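Local atomic coordinates of DnaJ homolog subfamily C member 27-A (Xenopus laevis, PDB entry 6JMG), a protein that binds GTP with magnesium through its Rab-like domain, carries a DnaJ domain as well, and may act as a GTPase in regulating the MEK/ERK pathway. Residues K216-M221 against R265-K270. Residues are numbered along the deposited sequence; the frame is centred on the assembly and turned at random.
Sequences KDSWDM and RTALLK
Trp219 and Leu268 meet where the short first helix of the DnaJ domain, 218-222, leans on the long helix 254-278, and they illustrate how a single methyl group can settle on the pyrrole end of an indole. The apolar contact is a CH-pi interaction: CD2 of Leu268 sits over the five-membered ring of Trp219, 3.4 Å from its centroid and 9° off the ring normal. With CG anti to the carbonyl carbon (chi1 -76°) the indole is carried beside the leucine, and chi2 sets which face it presents. With an alanine in place of Trp219, Leu268 CD2 would probably lose the flat surface it rests on, and a gap would be likely to open beside Pro226, which the indole also touches.

The other branch of the same leucine reaches the backbone, its CD1 lying 3.8 Å from the carbonyl O of Ser218. Looser van der Waals contact continues beside it, where Ser218 OG stands 4.0 Å from Ala267 CB. Beyond this pair of helices, Leu268 also packs on Val233 of helix 230-244 and on Val224, so that it joins several parts of the domain.

No polar bond joins the two segments; the side-chain hydrogen bonds within 216-221 cap its own helix, with Asp217 as the N-cap. Its OD2 accepts a weak bond from the amide of Trp219 and, through the anti lone pair, a straighter one from Asp220 N at 3.1 Å, with an N-H...O angle of 154°.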
loop_
_atom_site.group_PDB
_atom_site.type_symbol
_atom_site.label_atom_id
_atom_site.label_comp_id
_atom_site.label_asym_id
_atom_site.label_seq_id
_atom_site.Cartn_x
_atom_site.Cartn_y
_atom_site.Cartn_z
ATOM N N LYS A 216 6.013 -4.219 34.442
ATOM C CA LYS A 216 4.968 -4.177 35.456
ATOM C C LYS A 216 4.409 -2.768 35.643
ATOM O O LYS A 216 3.732 -2.490 36.639
ATOM C CB LYS A 216 5.511 -4.753 36.768
ATOM C CG LYS A 216 5.371 -6.290 36.881
ATOM C CD LYS A 216 6.704 -7.002 37.121
ATOM C CE LYS A 216 6.731 -8.412 36.501
ATOM N NZ LYS A 216 8.124 -8.960 36.298
ATOM N N ASP A 217 4.660 -1.888 34.675
ATOM C CA ASP A 217 4.281 -0.486 34.737
ATOM C C ASP A 217 3.746 -0.067 33.372
ATOM O O ASP A 217 4.361 -0.380 32.346
ATOM C CB ASP A 217 5.484 0.372 35.151
ATOM C CG ASP A 217 5.141 1.841 35.286
ATOM O OD1 ASP A 217 4.684 2.255 36.374
ATOM O OD2 ASP A 217 5.347 2.583 34.304
ATOM N N SER A 218 2.622 0.660 33.341
ATOM C CA SER A 218 2.041 0.951 32.037
ATOM C C SER A 218 2.723 2.125 31.347
ATOM O O SER A 218 2.687 2.212 30.113
ATOM C CB SER A 218 0.545 1.277 32.168
ATOM O OG SER A 218 -0.080 0.496 33.170
ATOM N N TRP A 219 3.439 2.964 32.093
ATOM C CA TRP A 219 4.236 3.993 31.446
ATOM C C TRP A 219 5.339 3.349 30.634
ATOM O O TRP A 219 5.495 3.627 29.437
ATOM C CB TRP A 219 4.805 4.955 32.495
ATOM C CG TRP A 219 3.791 5.952 33.047
ATOM C CD1 TRP A 219 3.329 7.090 32.425
ATOM C CD2 TRP A 219 3.133 5.903 34.320
ATOM N NE1 TRP A 219 2.429 7.739 33.230
ATOM C CE2 TRP A 219 2.291 7.037 34.400
ATOM C CE3 TRP A 219 3.170 5.014 35.399
ATOM C CZ2 TRP A 219 1.495 7.302 35.521
ATOM C CZ3 TRP A 219 2.374 5.281 36.517
ATOM C CH2 TRP A 219 1.548 6.415 36.566
ATOM N N ASP A 220 6.084 2.437 31.260
ATOM C CA ASP A 220 7.197 1.819 30.558
ATOM C C ASP A 220 6.714 0.844 29.491
ATOM O O ASP A 220 7.437 0.590 28.522
ATOM C CB ASP A 220 8.137 1.154 31.571
ATOM C CG ASP A 220 8.703 2.159 32.586
ATOM O OD1 ASP A 220 8.906 3.339 32.201
ATOM O OD2 ASP A 220 8.942 1.778 33.761
ATOM N N MET A 221 5.492 0.325 29.623
ATOM C CA MET A 221 4.978 -0.607 28.625
ATOM C C MET A 221 4.820 0.054 27.263
ATOM O O MET A 221 5.087 -0.572 26.234
ATOM C CB MET A 221 3.647 -1.179 29.084
ATOM C CG MET A 221 3.619 -2.669 29.035
ATOM S SD MET A 221 1.987 -3.289 29.370
ATOM C CE MET A 221 1.994 -3.411 31.171
ATOM N N ARG A 265 -2.671 1.698 27.696
ATOM C CA ARG A 265 -3.135 2.972 27.163
ATOM C C ARG A 265 -4.309 3.508 27.962
ATOM O O ARG A 265 -4.345 4.691 28.316
ATOM C CB ARG A 265 -3.527 2.833 25.697
ATOM C CG ARG A 265 -4.361 3.977 25.195
ATOM C CD ARG A 265 -4.466 3.990 23.664
ATOM N NE ARG A 265 -5.331 5.074 23.194
ATOM C CZ ARG A 265 -6.661 5.106 23.328
ATOM N NH1 ARG A 265 -7.321 4.109 23.926
ATOM N NH2 ARG A 265 -7.329 6.150 22.860
ATOM N N THR A 266 -5.273 2.650 28.291
ATOM C CA THR A 266 -6.431 3.199 28.978
ATOM C C THR A 266 -6.102 3.485 30.435
ATOM O O THR A 266 -6.643 4.430 31.017
ATOM C CB THR A 266 -7.672 2.288 28.771
ATOM O OG1 THR A 266 -7.764 1.266 29.758
ATOM C CG2 THR A 266 -7.652 1.629 27.385
ATOM N N ALA A 267 -5.140 2.773 31.012
ATOM C CA ALA A 267 -4.723 3.109 32.368
ATOM C C ALA A 267 -4.148 4.520 32.415
ATOM O O ALA A 267 -4.515 5.325 33.277
ATOM C CB ALA A 267 -3.701 2.093 32.879
ATOM N N LEU A 268 -3.269 4.848 31.471
ATOM C CA LEU A 268 -2.700 6.187 31.428
ATOM C C LEU A 268 -3.754 7.241 31.091
ATOM O O LEU A 268 -3.865 8.258 31.788
ATOM C CB LEU A 268 -1.557 6.227 30.419
ATOM C CG LEU A 268 -0.436 5.222 30.659
ATOM C CD1 LEU A 268 0.567 5.360 29.551
ATOM C CD2 LEU A 268 0.233 5.415 32.027
ATOM N N LEU A 269 -4.536 7.019 30.020
ATOM C CA LEU A 269 -5.584 7.974 29.646
ATOM C C LEU A 269 -6.589 8.197 30.761
ATOM O O LEU A 269 -7.167 9.284 30.864
ATOM C CB LEU A 269 -6.339 7.508 28.401
ATOM C CG LEU A 269 -5.536 7.631 27.103
ATOM C CD1 LEU A 269 -6.504 7.685 25.960
ATOM C CD2 LEU A 269 -4.705 8.872 27.152
ATOM N N LYS A 270 -6.822 7.192 31.598
ATOM C CA LYS A 270 -7.767 7.389 32.684
ATOM C C LYS A 270 -7.198 8.325 33.738
ATOM O O LYS A 270 -7.898 9.223 34.227
ATOM C CB LYS A 270 -8.132 6.044 33.304
ATOM C CG LYS A 270 -8.893 6.147 34.626
ATOM C CD LYS A 270 -9.367 4.780 35.107
ATOM C CE LYS A 270 -8.389 4.178 36.112
ATOM N NZ LYS A 270 -8.988 3.005 36.815
#